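Local atomic coordinates of PA1221 (Pseudomonas aeruginosa, PDB entry 4DG8), a protein that belongs to the ANL superfamily of AMP-binding enzymes, carries a C-terminal phosphopantetheine attachment site in its sequence, and holds adenosine monophosphate in this structure. Residues L65-L70 with A96-H102; I363-G367 with E387-R391. All coordinates share one frame; numbering follows the deposited sequence.

Two ways of joining secondary structure occur in this chain, one between helices and one between strands. Contact 1 (65-70 with 96-102) comes first and closes well before contact 2 (363-367 with 387-391) opens. It pairs helix 55-72 with the end of helix 88-99, beside the seven-stranded mixed sheet that contains strands 79-83 and 103-106. Contact 2 lies in a separate antiparallel sheet, where strands 361-367 and 385-390 both pair with strand 393-406. The centres are 34 Å apart and the nearest atoms about 18 Å, so each packs independently. In contact 2 the Val364 side chain lies about 12 Å from the bound AMP, not in contact with it.

Contact 1: residues L65-L70 with A96-H102; sequences LSDYLL and AILLSGH
Ser66 and Ser100 link helix 55-72 to the residue that follows helix 88-99 through their hydroxyls: Ser66 OG donates to Ser100 OG over 2.8 Å. The two serines adopt different rotamers. Ser66 holds OG opposite its own backbone nitrogen (chi1 172°), whereas Ser100 swings OG back beside its nitrogen (chi1 -52°), where it donates in turn to Ala96 O at 2.7 Å. That carbonyl also accepts Ser100 N, from the other face of its plane, so two bonds from one residue grip it and the pair of serine hydroxyls is tied to the last helical turn.

Apolar groups pack beside this polar chain. The methyl of Ala96 sits against the branch point of Leu65, CB to CG 3.5 Å, while Leu69 pushes CD1 alongside Ile97 CG1 at 3.7 Å. Beyond the serines, Leu70 turns its CD2 methyl to within 3.6 Å of Ser100 O. The same carbonyl oxygen stands over the centre of the His102 ring, 3.6 Å above its plane. The ring's nitrogens bind backbone elsewhere, ND1 with Val78 N and NE2 with Tyr73 O.

Helix 88-99 ends here in a Schellman motif, with Gly101 at positive phi and Gly101 N and His102 N bonded back into the last turn. Leu69 and Ile97 both rest on Leu80 of strand 79-83, an arrangement characteristic of the helix-on-sheet layers of an alpha/beta fold.

Contact 2: residues I363-G367 with E387-R391; sequences IVAFG and ELPYR
With CG beside its backbone nitrogen (chi1 -59°), Phe366 turns its ring toward strand 385-390, where Tyr390, its CG opposite the nitrogen, offers its CB. The Phe366 ring receives this CB over one face, in a CH-pi contact 4.0 Å from Tyr390 CB to the ring centroid. The methylene lies nearly over the face and is displaced toward the rim. Farther along the tyrosine, Tyr390 CD1 comes to 4.1 Å from Phe366 CE2. The two ring planes are inclined at 37°, an oblique pairing, neither stacked nor edge-to-face.

The same CE1 corner of the ring that lies nearest Tyr390 CB also meets the backbone of strand 385-390: Leu388 O lies at the ring edge, near its plane, 3.7 Å from Phe366 CE1, so one aromatic side chain is bordered by a carbonyl at its edge and an aliphatic carbon over its face. Val364, two residues earlier on the same side of its strand, supplies another apolar link: its CG1 branch meets Leu388 CD1 at 3.9 Å, with the two side chains crossing at about a right angle.

The two segments do not pair backbone to backbone; side chains of strand 361-367 reach both side chains and backbone carbonyls of strand 385-390, and the axes approach to 9.4 Å and run at 87° to one another. Each strand pairs instead with strand 393-406, and strand 361-367 also pairs with strand 342-347. Ala397 lies against both Val364 and Phe366, Leu395 against both Phe366 and Tyr390, and Leu347 against both Val364 and Leu388. The contact therefore packs within the antiparallel sheet, where strand 385-390, following helix 378-384, passes across the side chains of strand 361-367.

Contact 1: residues L65-L70 with A96-H102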
# COMPACT_ATOMS: atom_id res chain seq x y z
N LEU A 65 -2.89 -6.37 25.25
CA LEU A 65 -2.03 -5.30 24.77
C LEU A 65 -2.78 -3.96 24.77
O LEU A 65 -2.23 -2.91 25.11
CB LEU A 65 -1.48 -5.62 23.38
CG LEU A 65 -0.59 -4.54 22.77
CD1 LEU A 65 0.52 -4.16 23.74
CD2 LEU A 65 0.00 -5.03 21.44
N SER A 66 -4.06 -4.00 24.39
CA SER A 66 -4.88 -2.80 24.37
C SER A 66 -5.02 -2.25 25.78
O SER A 66 -5.12 -1.04 25.97
CB SER A 66 -6.25 -3.06 23.72
OG SER A 66 -7.11 -1.93 23.88
N ASP A 67 -5.03 -3.14 26.77
CA ASP A 67 -5.09 -2.70 28.15
C ASP A 67 -3.86 -1.84 28.45
O ASP A 67 -3.96 -0.76 29.05
CB ASP A 67 -5.13 -3.88 29.11
CG ASP A 67 -6.45 -4.58 29.11
OD1 ASP A 67 -7.45 -3.94 28.72
OD2 ASP A 67 -6.50 -5.76 29.53
N TYR A 68 -2.70 -2.32 28.01
CA TYR A 68 -1.48 -1.51 28.15
C TYR A 68 -1.53 -0.14 27.39
O TYR A 68 -1.23 0.95 27.94
CB TYR A 68 -0.28 -2.37 27.73
CG TYR A 68 1.01 -1.60 27.56
CD1 TYR A 68 1.91 -1.45 28.61
CD2 TYR A 68 1.32 -1.01 26.33
CE1 TYR A 68 3.08 -0.75 28.44
CE2 TYR A 68 2.49 -0.30 26.16
CZ TYR A 68 3.37 -0.17 27.21
OH TYR A 68 4.53 0.54 27.02
N LEU A 69 -1.94 -0.19 26.12
CA LEU A 69 -2.03 1.02 25.31
C LEU A 69 -2.97 2.05 25.95
O LEU A 69 -2.67 3.24 26.00
CB LEU A 69 -2.50 0.69 23.90
CG LEU A 69 -1.65 -0.29 23.09
CD1 LEU A 69 -2.20 -0.41 21.66
CD2 LEU A 69 -0.19 0.17 23.09
N LEU A 70 -4.12 1.58 26.42
CA LEU A 70 -5.09 2.48 27.02
C LEU A 70 -4.55 3.04 28.33
O LEU A 70 -4.86 4.17 28.68
CB LEU A 70 -6.42 1.77 27.25
CG LEU A 70 -7.15 1.60 25.92
CD1 LEU A 70 -8.38 0.71 26.05
CD2 LEU A 70 -7.49 2.96 25.30
N ALA A 96 -4.60 -4.43 18.58
CA ALA A 96 -4.67 -3.81 19.90
C ALA A 96 -4.72 -2.27 19.76
O ALA A 96 -5.45 -1.58 20.50
CB ALA A 96 -3.48 -4.23 20.74
N ILE A 97 -3.97 -1.77 18.79
CA ILE A 97 -4.00 -0.35 18.46
C ILE A 97 -5.41 0.05 18.04
O ILE A 97 -5.98 0.98 18.60
CB ILE A 97 -2.97 0.04 17.38
CG1 ILE A 97 -1.57 0.09 18.00
CG2 ILE A 97 -3.28 1.43 16.82
CD1 ILE A 97 -0.43 -0.18 17.01
N LEU A 98 -5.99 -0.69 17.10
CA LEU A 98 -7.36 -0.35 16.68
C LEU A 98 -8.40 -0.43 17.81
O LEU A 98 -9.27 0.45 17.91
CB LEU A 98 -7.79 -1.22 15.50
CG LEU A 98 -6.91 -1.07 14.26
CD1 LEU A 98 -7.58 -1.83 13.14
CD2 LEU A 98 -6.72 0.40 13.89
N LEU A 99 -8.30 -1.47 18.62
CA LEU A 99 -9.16 -1.67 19.78
C LEU A 99 -9.11 -0.50 20.75
O LEU A 99 -10.10 -0.22 21.46
CB LEU A 99 -8.74 -2.92 20.55
CG LEU A 99 -9.18 -4.29 20.02
CD1 LEU A 99 -8.44 -5.45 20.75
CD2 LEU A 99 -10.69 -4.43 20.16
N SER A 100 -7.95 0.15 20.82
CA SER A 100 -7.74 1.29 21.72
C SER A 100 -8.24 2.64 21.18
O SER A 100 -8.13 3.66 21.86
CB SER A 100 -6.25 1.40 22.05
OG SER A 100 -5.75 0.16 22.51
N GLY A 101 -8.77 2.65 19.96
CA GLY A 101 -9.22 3.89 19.35
C GLY A 101 -8.04 4.63 18.73
O GLY A 101 -8.16 5.75 18.24
N HIS A 102 -6.89 3.98 18.73
CA HIS A 102 -5.70 4.60 18.17
C HIS A 102 -5.48 4.13 16.72
O HIS A 102 -6.19 3.25 16.23
CB HIS A 102 -4.50 4.30 19.07
CG HIS A 102 -4.69 4.79 20.48
ND1 HIS A 102 -5.37 5.94 20.77
CD2 HIS A 102 -4.33 4.25 21.67
CE1 HIS A 102 -5.40 6.12 22.08
NE2 HIS A 102 -4.77 5.11 22.65

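Contact 2: residues I363-G367 with E387-R391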
# COMPACT_ATOMS: atom_id res chain seq x y z
N ILE A 363 -9.56 10.43 -13.51
CA ILE A 363 -10.34 9.64 -12.56
C ILE A 363 -10.56 10.43 -11.27
O ILE A 363 -9.62 10.98 -10.70
CB ILE A 363 -9.64 8.31 -12.23
CG1 ILE A 363 -9.51 7.43 -13.47
CG2 ILE A 363 -10.42 7.55 -11.16
CD1 ILE A 363 -8.68 6.15 -13.18
N VAL A 364 -11.82 10.48 -10.84
CA VAL A 364 -12.19 11.12 -9.59
C VAL A 364 -12.97 10.12 -8.74
O VAL A 364 -13.89 9.48 -9.22
CB VAL A 364 -13.11 12.34 -9.85
CG1 VAL A 364 -13.56 12.95 -8.54
CG2 VAL A 364 -12.39 13.36 -10.74
N ALA A 365 -12.58 9.99 -7.47
CA ALA A 365 -13.13 8.96 -6.61
C ALA A 365 -13.98 9.58 -5.51
O ALA A 365 -13.64 10.63 -4.97
CB ALA A 365 -12.01 8.12 -6.00
N PHE A 366 -15.07 8.90 -5.18
CA PHE A 366 -15.98 9.31 -4.12
C PHE A 366 -16.18 8.13 -3.20
O PHE A 366 -15.97 6.97 -3.59
CB PHE A 366 -17.37 9.64 -4.69
CG PHE A 366 -17.39 10.72 -5.72
CD1 PHE A 366 -17.73 12.02 -5.38
CD2 PHE A 366 -17.15 10.43 -7.06
CE1 PHE A 366 -17.78 13.03 -6.34
CE2 PHE A 366 -17.20 11.42 -8.03
CZ PHE A 366 -17.51 12.73 -7.67
N GLY A 367 -16.71 8.41 -2.02
CA GLY A 367 -17.18 7.34 -1.17
C GLY A 367 -16.41 7.00 0.08
O GLY A 367 -15.61 7.80 0.61
N GLU A 387 -15.42 19.06 -2.99
CA GLU A 387 -16.78 18.65 -3.29
C GLU A 387 -17.09 18.80 -4.77
O GLU A 387 -16.83 19.83 -5.38
CB GLU A 387 -17.80 19.41 -2.42
CG GLU A 387 -17.88 18.87 -1.00
CD GLU A 387 -19.19 19.23 -0.32
OE1 GLU A 387 -19.69 20.35 -0.53
OE2 GLU A 387 -19.73 18.37 0.42
N LEU A 388 -17.61 17.73 -5.37
CA LEU A 388 -17.96 17.71 -6.78
C LEU A 388 -19.31 17.02 -6.95
O LEU A 388 -19.71 16.23 -6.09
CB LEU A 388 -16.90 16.95 -7.59
CG LEU A 388 -15.55 17.65 -7.73
CD1 LEU A 388 -14.55 16.71 -8.36
CD2 LEU A 388 -15.69 18.94 -8.55
N PRO A 389 -20.03 17.34 -8.03
CA PRO A 389 -21.33 16.71 -8.26
C PRO A 389 -21.23 15.22 -8.58
O PRO A 389 -20.47 14.82 -9.47
CB PRO A 389 -21.87 17.47 -9.48
CG PRO A 389 -21.09 18.75 -9.52
CD PRO A 389 -19.73 18.38 -9.03
N TYR A 390 -22.01 14.42 -7.87
CA TYR A 390 -22.17 13.01 -8.20
C TYR A 390 -23.66 12.69 -8.18
O TYR A 390 -24.35 12.94 -7.18
CB TYR A 390 -21.41 12.09 -7.24
CG TYR A 390 -21.59 10.63 -7.61
CD1 TYR A 390 -20.98 10.11 -8.74
CD2 TYR A 390 -22.40 9.79 -6.85
CE1 TYR A 390 -21.15 8.79 -9.11
CE2 TYR A 390 -22.58 8.46 -7.21
CZ TYR A 390 -21.95 7.96 -8.34
OH TYR A 390 -22.10 6.64 -8.71
N ARG A 391 -24.16 12.14 -9.28
CA ARG A 391 -25.60 12.03 -9.48
C ARG A 391 -26.15 13.44 -9.29
O ARG A 391 -25.77 14.36 -10.01
CB ARG A 391 -26.23 11.06 -8.48
CG ARG A 391 -25.62 9.67 -8.52
CD ARG A 391 -25.59 9.13 -9.95
NE ARG A 391 -24.95 7.82 -10.04
CZ ARG A 391 -25.61 6.66 -10.00
NH1 ARG A 391 -26.93 6.65 -9.87
NH2 ARG A 391 -24.94 5.51 -10.10